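Local coordinates for FOG-3 protein (Caenorhabditis elegans, PDB 5TD6), which specifies sperm fate in the nematode germline, probably as an RNA-binding multimer built through its BTG/Tob domain, at residues L36-W44 with E53-T61; I90-F98 with T108-N116. The protein carries 2 engineered substitutions. All coordinates share one frame; numbering follows the deposited sequence.

Contact 1: L36-W44 with E53-T61; sequences LVSHFSSTW and EMKRMINTT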
loop_
_atom_site.group_PDB
_atom_site.type_symbol
_atom_site.label_atom_id
_atom_site.label_comp_id
_atom_site.label_asym_id
_atom_site.label_seq_id
_atom_site.Cartn_x
_atom_site.Cartn_y
_atom_site.Cartn_z
ATOM N N LEU B 36 -15.522 -3.463 5.945
ATOM C CA LEU B 36 -15.300 -4.103 4.656
ATOM C C LEU B 36 -15.199 -5.610 4.815
ATOM O O LEU B 36 -15.702 -6.367 3.976
ATOM C CB LEU B 36 -14.033 -3.564 3.989
ATOM C CG LEU B 36 -14.130 -2.135 3.452
ATOM C CD1 LEU B 36 -12.824 -1.735 2.793
ATOM C CD2 LEU B 36 -15.322 -1.962 2.476
ATOM N N VAL B 37 -14.530 -6.041 5.878
ATOM C CA VAL B 37 -14.410 -7.460 6.143
ATOM C C VAL B 37 -15.802 -8.068 6.302
ATOM O O VAL B 37 -16.125 -9.084 5.682
ATOM C CB VAL B 37 -13.527 -7.759 7.375
ATOM C CG1 VAL B 37 -13.660 -9.226 7.781
ATOM C CG2 VAL B 37 -12.078 -7.465 7.055
ATOM N N SER B 38 -16.645 -7.414 7.085
ATOM C CA SER B 38 -18.019 -7.871 7.250
ATOM C C SER B 38 -18.779 -7.902 5.918
ATOM O O SER B 38 -19.448 -8.877 5.600
ATOM C CB SER B 38 -18.738 -6.974 8.253
ATOM O OG SER B 38 -20.126 -6.906 7.969
ATOM N N HIS B 39 -18.641 -6.835 5.139
ATOM C CA HIS B 39 -19.341 -6.635 3.872
ATOM C C HIS B 39 -18.887 -7.631 2.799
ATOM O O HIS B 39 -19.675 -8.021 1.934
ATOM C CB HIS B 39 -19.114 -5.181 3.408
ATOM C CG HIS B 39 -19.876 -4.777 2.176
ATOM N ND1 HIS B 39 -21.252 -4.836 2.089
ATOM C CD2 HIS B 39 -19.451 -4.242 1.005
ATOM C CE1 HIS B 39 -21.636 -4.390 0.905
ATOM N NE2 HIS B 39 -20.562 -4.021 0.229
ATOM N N PHE B 40 -17.620 -8.045 2.869
ATOM C CA PHE B 40 -17.017 -8.924 1.858
ATOM C C PHE B 40 -17.150 -10.424 2.164
ATOM O O PHE B 40 -17.108 -11.255 1.251
ATOM C CB PHE B 40 -15.519 -8.610 1.696
ATOM C CG PHE B 40 -15.225 -7.239 1.110
ATOM C CD1 PHE B 40 -16.236 -6.444 0.605
ATOM C CD2 PHE B 40 -13.925 -6.761 1.081
ATOM C CE1 PHE B 40 -15.956 -5.198 0.060
ATOM C CE2 PHE B 40 -13.636 -5.522 0.548
ATOM C CZ PHE B 40 -14.651 -4.741 0.032
ATOM N N SER B 41 -17.276 -10.761 3.446
ATOM C CA SER B 41 -17.117 -12.148 3.898
ATOM C C SER B 41 -18.111 -13.139 3.290
ATOM O O SER B 41 -17.736 -14.248 2.950
ATOM C CB SER B 41 -17.216 -12.228 5.421
ATOM O OG SER B 41 -15.957 -11.965 6.020
ATOM N N SER B 42 -19.366 -12.752 3.134
ATOM C CA SER B 42 -20.350 -13.731 2.681
ATOM C C SER B 42 -20.229 -14.100 1.191
ATOM O O SER B 42 -20.747 -15.124 0.776
ATOM C CB SER B 42 -21.758 -13.231 2.984
ATOM O OG SER B 42 -21.935 -11.926 2.484
ATOM N N THR B 43 -19.544 -13.292 0.387
ATOM C CA THR B 43 -19.425 -13.622 -1.035
ATOM C C THR B 43 -17.996 -13.953 -1.474
ATOM O O THR B 43 -17.769 -14.340 -2.627
ATOM C CB THR B 43 -19.955 -12.484 -1.929
ATOM O OG1 THR B 43 -19.296 -11.253 -1.597
ATOM C CG2 THR B 43 -21.464 -12.334 -1.731
ATOM N N TRP B 44 -17.040 -13.813 -0.559
ATOM C CA TRP B 44 -15.624 -14.028 -0.885
ATOM C C TRP B 44 -15.339 -15.491 -1.240
ATOM O O TRP B 44 -15.445 -16.380 -0.395
ATOM C CB TRP B 44 -14.746 -13.593 0.287
ATOM C CG TRP B 44 -13.357 -13.176 -0.099
ATOM C CD1 TRP B 44 -12.218 -13.926 0.000
ATOM C CD2 TRP B 44 -12.954 -11.898 -0.610
ATOM N NE1 TRP B 44 -11.132 -13.196 -0.433
ATOM C CE2 TRP B 44 -11.559 -11.947 -0.806
ATOM C CE3 TRP B 44 -13.636 -10.715 -0.917
ATOM C CZ2 TRP B 44 -10.841 -10.862 -1.317
ATOM C CZ3 TRP B 44 -12.904 -9.628 -1.421
ATOM C CH2 TRP B 44 -11.538 -9.711 -1.606
ATOM N N GLU B 53 -18.687 -9.864 -7.134
ATOM C CA GLU B 53 -17.995 -8.611 -7.443
ATOM C C GLU B 53 -18.882 -7.369 -7.308
ATOM O O GLU B 53 -18.466 -6.334 -6.766
ATOM C CB GLU B 53 -17.415 -8.697 -8.857
ATOM C CG GLU B 53 -17.219 -7.379 -9.558
ATOM C CD GLU B 53 -16.378 -7.528 -10.800
ATOM O OE1 GLU B 53 -16.873 -7.230 -11.908
ATOM O OE2 GLU B 53 -15.209 -7.936 -10.664
ATOM N N MET B 54 -20.110 -7.477 -7.788
ATOM C CA MET B 54 -21.015 -6.345 -7.778
ATOM C C MET B 54 -21.495 -6.042 -6.372
ATOM O O MET B 54 -21.589 -4.881 -5.982
ATOM C CB MET B 54 -22.201 -6.607 -8.710
ATOM C CG MET B 54 -21.798 -6.683 -10.169
ATOM S SD MET B 54 -20.963 -5.165 -10.685
ATOM C CE MET B 54 -22.270 -3.975 -10.384
ATOM N N LYS B 55 -21.804 -7.083 -5.608
ATOM C CA LYS B 55 -22.267 -6.876 -4.240
ATOM C C LYS B 55 -21.218 -6.199 -3.372
ATOM O O LYS B 55 -21.553 -5.554 -2.383
ATOM C CB LYS B 55 -22.671 -8.201 -3.589
ATOM C CG LYS B 55 -24.034 -8.120 -2.896
ATOM C CD LYS B 55 -24.009 -8.650 -1.461
ATOM C CE LYS B 55 -25.312 -8.294 -0.743
ATOM N NZ LYS B 55 -25.175 -8.247 0.741
ATOM N N ARG B 56 -19.945 -6.347 -3.740
ATOM C CA ARG B 56 -18.858 -5.854 -2.899
ATOM C C ARG B 56 -18.424 -4.442 -3.247
ATOM O O ARG B 56 -17.849 -3.743 -2.408
ATOM C CB ARG B 56 -17.659 -6.807 -2.985
ATOM C CG ARG B 56 -17.883 -8.109 -2.213
ATOM C CD ARG B 56 -16.607 -8.958 -2.127
ATOM N NE ARG B 56 -16.035 -9.229 -3.441
ATOM C CZ ARG B 56 -16.173 -10.381 -4.085
ATOM N NH1 ARG B 56 -16.877 -11.367 -3.533
ATOM N NH2 ARG B 56 -15.608 -10.550 -5.273
ATOM N N MET B 57 -18.701 -4.021 -4.478
ATOM C CA MET B 57 -18.228 -2.729 -4.951
ATOM C C MET B 57 -18.702 -1.598 -4.047
ATOM O O MET B 57 -19.797 -1.650 -3.488
ATOM C CB MET B 57 -18.699 -2.477 -6.386
ATOM C CG MET B 57 -20.121 -1.972 -6.507
ATOM S SD MET B 57 -20.628 -1.783 -8.230
ATOM C CE MET B 57 -21.479 -0.203 -8.158
ATOM N N ILE B 58 -17.854 -0.593 -3.882
ATOM C CA ILE B 58 -18.256 0.565 -3.096
ATOM C C ILE B 58 -18.068 1.834 -3.903
ATOM O O ILE B 58 -17.323 1.867 -4.881
ATOM C CB ILE B 58 -17.483 0.688 -1.764
ATOM C CG1 ILE B 58 -15.986 0.868 -2.014
ATOM C CG2 ILE B 58 -17.769 -0.507 -0.858
ATOM C CD1 ILE B 58 -15.163 0.868 -0.747
ATOM N N ASN B 59 -18.814 2.861 -3.509
ATOM C CA ASN B 59 -18.862 4.161 -4.184
ATOM C C ASN B 59 -18.501 5.255 -3.181
ATOM O O ASN B 59 -19.135 5.367 -2.128
ATOM C CB ASN B 59 -20.258 4.378 -4.773
ATOM C CG ASN B 59 -20.380 5.662 -5.589
ATOM O OD1 ASN B 59 -20.118 6.771 -5.104
ATOM N ND2 ASN B 59 -20.793 5.507 -6.841
ATOM N N THR B 60 -17.483 6.058 -3.490
ATOM C CA THR B 60 -16.973 7.024 -2.518
ATOM C C THR B 60 -18.011 8.082 -2.122
ATOM O O THR B 60 -17.878 8.753 -1.091
ATOM C CB THR B 60 -15.714 7.743 -3.037
ATOM O OG1 THR B 60 -16.014 8.431 -4.258
ATOM C CG2 THR B 60 -14.573 6.741 -3.268
ATOM N N THR B 61 -19.049 8.221 -2.934
ATOM C CA THR B 61 -20.101 9.179 -2.632
ATOM C C THR B 61 -21.303 8.517 -1.958
ATOM O O THR B 61 -21.748 8.956 -0.894
ATOM C CB THR B 61 -20.583 9.891 -3.905
ATOM O OG1 THR B 61 -19.528 10.714 -4.423
ATOM C CG2 THR B 61 -21.799 10.751 -3.597
#

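Contact 2: I90-F98 with T108-N116; sequences IFANPGHVF and TPIWIGDVN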
loop_
_atom_site.group_PDB
_atom_site.type_symbol
_atom_site.label_atom_id
_atom_site.label_comp_id
_atom_site.label_asym_id
_atom_site.label_seq_id
_atom_site.Cartn_x
_atom_site.Cartn_y
_atom_site.Cartn_z
ATOM N N ILE B 90 -15.022 1.504 -6.438
ATOM C CA ILE B 90 -13.866 0.678 -6.074
ATOM C C ILE B 90 -14.314 -0.761 -5.846
ATOM O O ILE B 90 -15.317 -1.012 -5.179
ATOM C CB ILE B 90 -13.172 1.208 -4.803
ATOM C CG1 ILE B 90 -12.907 2.706 -4.942
ATOM C CG2 ILE B 90 -11.856 0.457 -4.533
ATOM C CD1 ILE B 90 -12.354 3.354 -3.680
ATOM N N PHE B 91 -13.585 -1.695 -6.443
ATOM C CA PHE B 91 -13.896 -3.118 -6.361
ATOM C C PHE B 91 -12.786 -3.828 -5.602
ATOM O O PHE B 91 -11.606 -3.489 -5.750
ATOM C CB PHE B 91 -14.024 -3.751 -7.759
ATOM C CG PHE B 91 -15.178 -3.228 -8.579
ATOM C CD1 PHE B 91 -15.096 -2.004 -9.230
ATOM C CD2 PHE B 91 -16.333 -3.974 -8.724
ATOM C CE1 PHE B 91 -16.151 -1.534 -9.992
ATOM C CE2 PHE B 91 -17.398 -3.505 -9.484
ATOM C CZ PHE B 91 -17.305 -2.281 -10.116
ATOM N N ALA B 92 -13.165 -4.812 -4.802
ATOM C CA ALA B 92 -12.209 -5.683 -4.145
ATOM C C ALA B 92 -12.663 -7.122 -4.341
ATOM O O ALA B 92 -13.728 -7.519 -3.868
ATOM C CB ALA B 92 -12.080 -5.339 -2.670
ATOM N N ASN B 93 -11.854 -7.876 -5.083
ATOM C CA ASN B 93 -12.037 -9.297 -5.328
ATOM C C ASN B 93 -10.813 -10.072 -4.824
ATOM O O ASN B 93 -9.734 -9.489 -4.677
ATOM C CB ASN B 93 -12.206 -9.570 -6.824
ATOM C CG ASN B 93 -13.460 -8.947 -7.409
ATOM O OD1 ASN B 93 -14.442 -8.703 -6.704
ATOM N ND2 ASN B 93 -13.438 -8.710 -8.723
ATOM N N PRO B 94 -10.960 -11.388 -4.601
ATOM C CA PRO B 94 -9.768 -12.205 -4.336
ATOM C C PRO B 94 -8.673 -11.933 -5.380
ATOM O O PRO B 94 -8.912 -12.059 -6.576
ATOM C CB PRO B 94 -10.297 -13.635 -4.421
ATOM C CG PRO B 94 -11.743 -13.517 -3.983
ATOM C CD PRO B 94 -12.208 -12.183 -4.525
ATOM N N GLY B 95 -7.505 -11.501 -4.921
ATOM C CA GLY B 95 -6.380 -11.273 -5.813
ATOM C C GLY B 95 -6.397 -9.950 -6.556
ATOM O O GLY B 95 -5.468 -9.655 -7.305
ATOM N N HIS B 96 -7.430 -9.131 -6.347
ATOM C CA HIS B 96 -7.655 -8.020 -7.273
ATOM C C HIS B 96 -8.488 -6.882 -6.707
ATOM O O HIS B 96 -9.699 -7.008 -6.512
ATOM C CB HIS B 96 -8.329 -8.527 -8.546
ATOM C CG HIS B 96 -8.245 -7.570 -9.694
ATOM N ND1 HIS B 96 -9.109 -7.615 -10.766
ATOM C CD2 HIS B 96 -7.405 -6.536 -9.930
ATOM C CE1 HIS B 96 -8.788 -6.667 -11.629
ATOM N NE2 HIS B 96 -7.761 -5.993 -11.142
ATOM N N VAL B 97 -7.816 -5.773 -6.444
ATOM C CA VAL B 97 -8.469 -4.560 -5.990
ATOM C C VAL B 97 -8.240 -3.531 -7.084
ATOM O O VAL B 97 -7.128 -3.422 -7.635
ATOM C CB VAL B 97 -7.898 -4.074 -4.650
ATOM C CG1 VAL B 97 -8.671 -2.850 -4.132
ATOM C CG2 VAL B 97 -7.943 -5.195 -3.638
ATOM N N PHE B 98 -9.284 -2.795 -7.428
ATOM C CA PHE B 98 -9.169 -1.903 -8.569
ATOM C C PHE B 98 -10.281 -0.871 -8.598
ATOM O O PHE B 98 -11.283 -1.016 -7.912
ATOM C CB PHE B 98 -9.162 -2.699 -9.871
ATOM C CG PHE B 98 -10.417 -3.527 -10.107
ATOM C CD1 PHE B 98 -10.528 -4.813 -9.603
ATOM C CD2 PHE B 98 -11.460 -3.027 -10.883
ATOM C CE1 PHE B 98 -11.671 -5.574 -9.841
ATOM C CE2 PHE B 98 -12.603 -3.786 -11.131
ATOM C CZ PHE B 98 -12.711 -5.052 -10.616
ATOM N N THR B 108 -8.490 0.363 -13.388
ATOM C CA THR B 108 -7.162 0.791 -12.966
ATOM C C THR B 108 -6.787 0.001 -11.719
ATOM O O THR B 108 -7.522 0.008 -10.726
ATOM C CB THR B 108 -7.123 2.288 -12.685
ATOM O OG1 THR B 108 -7.729 2.971 -13.785
ATOM C CG2 THR B 108 -5.674 2.774 -12.490
ATOM N N PRO B 109 -5.664 -0.718 -11.774
ATOM C CA PRO B 109 -5.376 -1.616 -10.656
ATOM C C PRO B 109 -4.898 -0.873 -9.437
ATOM O O PRO B 109 -4.129 0.080 -9.541
ATOM C CB PRO B 109 -4.267 -2.539 -11.208
ATOM C CG PRO B 109 -3.638 -1.751 -12.313
ATOM C CD PRO B 109 -4.726 -0.890 -12.901
ATOM N N ILE B 110 -5.392 -1.302 -8.282
ATOM C CA ILE B 110 -4.904 -0.830 -7.002
ATOM C C ILE B 110 -3.931 -1.890 -6.436
ATOM O O ILE B 110 -2.843 -1.571 -5.955
ATOM C CB ILE B 110 -6.043 -0.593 -5.998
ATOM C CG1 ILE B 110 -6.943 0.562 -6.471
ATOM C CG2 ILE B 110 -5.434 -0.336 -4.611
ATOM C CD1 ILE B 110 -8.282 0.677 -5.681
ATOM N N TRP B 111 -4.341 -3.148 -6.507
ATOM C CA TRP B 111 -3.483 -4.267 -6.113
ATOM C C TRP B 111 -3.878 -5.542 -6.847
ATOM O O TRP B 111 -5.072 -5.806 -7.070
ATOM C CB TRP B 111 -3.537 -4.490 -4.595
ATOM C CG TRP B 111 -2.640 -5.650 -4.098
ATOM C CD1 TRP B 111 -1.301 -5.598 -3.805
ATOM C CD2 TRP B 111 -3.049 -7.004 -3.853
ATOM N NE1 TRP B 111 -0.856 -6.838 -3.383
ATOM C CE2 TRP B 111 -1.910 -7.716 -3.405
ATOM C CE3 TRP B 111 -4.267 -7.686 -3.973
ATOM C CZ2 TRP B 111 -1.957 -9.070 -3.076
ATOM C CZ3 TRP B 111 -4.312 -9.035 -3.644
ATOM C CH2 TRP B 111 -3.171 -9.709 -3.194
ATOM N N ILE B 112 -2.858 -6.310 -7.229
ATOM C CA ILE B 112 -2.990 -7.609 -7.879
ATOM C C ILE B 112 -2.022 -8.565 -7.208
ATOM O O ILE B 112 -0.845 -8.240 -7.013
ATOM C CB ILE B 112 -2.674 -7.565 -9.403
ATOM C CG1 ILE B 112 -3.553 -6.535 -10.136
ATOM C CG2 ILE B 112 -2.886 -8.948 -10.052
ATOM C CD1 ILE B 112 -3.497 -6.689 -11.674
ATOM N N GLY B 113 -2.512 -9.737 -6.843
ATOM C CA GLY B 113 -1.657 -10.714 -6.198
ATOM C C GLY B 113 -2.336 -12.055 -6.023
ATOM O O GLY B 113 -3.411 -12.310 -6.582
ATOM N N ASP B 114 -1.688 -12.902 -5.234
ATOM C CA ASP B 114 -2.115 -14.278 -4.967
ATOM C C ASP B 114 -3.449 -14.213 -4.225
ATOM O O ASP B 114 -3.584 -13.432 -3.280
ATOM C CB ASP B 114 -1.006 -14.981 -4.144
ATOM C CG ASP B 114 -1.188 -16.495 -3.998
ATOM O OD1 ASP B 114 -2.320 -16.996 -3.898
ATOM O OD2 ASP B 114 -0.150 -17.187 -3.938
ATOM N N VAL B 115 -4.448 -14.985 -4.661
ATOM C CA VAL B 115 -5.737 -15.010 -3.949
ATOM C C VAL B 115 -5.562 -15.518 -2.521
ATOM O O VAL B 115 -6.436 -15.345 -1.684
ATOM C CB VAL B 115 -6.806 -15.899 -4.663
ATOM C CG1 VAL B 115 -7.156 -15.312 -6.032
ATOM C CG2 VAL B 115 -6.322 -17.359 -4.786
ATOM N N ASN B 116 -4.423 -16.134 -2.242
ATOM C CA ASN B 116 -4.152 -16.635 -0.897
ATOM C C ASN B 116 -3.019 -15.906 -0.172
ATOM O O ASN B 116 -2.396 -16.458 0.741
ATOM C CB ASN B 116 -3.859 -18.127 -0.970
ATOM C CG ASN B 116 -5.120 -18.933 -1.127
ATOM O OD1 ASN B 116 -6.058 -18.787 -0.333
ATOM N ND2 ASN B 116 -5.184 -19.740 -2.178
#

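Contact 1: L36-W44 with E53-T61
Arg56 is the hub of this contact, its side chain threading between Phe40 of helix 22-41 and Thr43 and Trp44 of the loop that follows. The aliphatic part lies against Phe40, with Arg56 CG 3.7 Å from Phe40 CD1, while the carbonyl oxygen Arg56 O comes to the edge of the same ring, 3.4 Å from Phe40 CE1. Farther out, Arg56 CD reaches the edge of the indole, 3.7 Å from Trp44 CE3. Beyond CD, the Trp44 CZ3 atom sits over one face of the guanidinium, the two planes being 65° apart, so an indole edge meets the guanidinium rather than stacking flat on it. The bend at chi3 (-55°) turns the guanidinium back toward Thr43, and Arg56 NH1 gives a hydrogen bond to Thr43 OG1 (3.1 Å) that is bent, at 142°, and leaves the guanidinium plane at a tilt.

Around this hub the packing is lighter. His39 NE2 comes to 3.2 Å from Lys55 O of the short helix 53-56, and Leu36 CD2 touches Ile58 CD1 at 4.3 Å where the chain enters strand 58-59.

The buried guanidinium has further partners outside the two segments: NE bonds to Ala92 O, NH2 to Asn93 OD1 and NH1 to Asn51 O, which together fix its rotation. Phe40 also packs on Val5 and Leu8 of helix 2-13. A buried arginine thus joins the end of helix 22-41 to the short helix 53-56 and to strand 89-93, a helix-to-sheet junction within the BTG/Tob domain.

Contact 2: I90-F98 with T108-N116
Residues 96-98 run antiparallel to 109-112, with His96 opposite Ile112 and Phe98 opposite Pro109 in non-hydrogen-bonded pairs and Val97 opposite Trp111 in a hydrogen-bonded one. A classic beta bulge shifts the register: Ile110 and Trp111 both face Val97, and their amides converge from the same face of its carbonyl plane, Ile110 N lying 2.8 Å from Val97 O and Trp111 N 3.0 Å from Val97 O. In return Val97 N gives a nearly straight bond (170°) to Trp111 O.

On the face that carries Val97 and Trp111, the sheet turns toward helix 2-13. At the bulge the Ile110 side chain points toward strands 89-93 and 96-100, where Ile110 CD1 lies 3.8 Å from Ile90 CG2 and 3.9 Å from Val97 CG1; Phe11 of helix 2-13 covers it. With CG anti to the backbone N (chi1 -179°), the Trp111 indole extends along the strand until CZ3 comes 3.7 Å from Gly95 C, while Gly113 N sits over one face of its ring. Phe17 of the second subunit meets this indole, the rings about 75° apart, and packs on Pro109 and Ile112, so residues on both sides of the bulge take part in the subunit interface.

On the face bearing His96, Phe98 and Ile112, His96 and Ile112 lie alongside, pointing the same way, and Phe98 CD1 stands over the centre of the imidazole. Within the type II turn from Asn93 to His96, Pro94 CB rests 3.9 Å from Val115 CG1. Nearby, Gly113 N donates to Gly95 O at 3.0 Å from above the carbonyl plane.

How the contacts relate
From the N terminus, helix 2-13 comes before both contacts and packs against each. Contact 1 then closes the loop between helices 22-41 and 53-56, with eight residues between its segments, and the chain passes through helices 65-71 and 77-83 before contact 2 opens. Contact 2 closes around the beta hairpin of strands 96-100 and 107-109. The two are in series, neither nested nor crossed, yet they share one sheet, since strand 58-59 lies beside strand 89-93. Their side chains meet directly: Glu53 OE2 makes a probable hydrogen bond with Asn93 ND2, and Trp44 packs on Asn93 and Pro94. Together they tie helices 22-41 and 53-56 to the sheet, and strand 96-100 to strands 107-109 and 111-112.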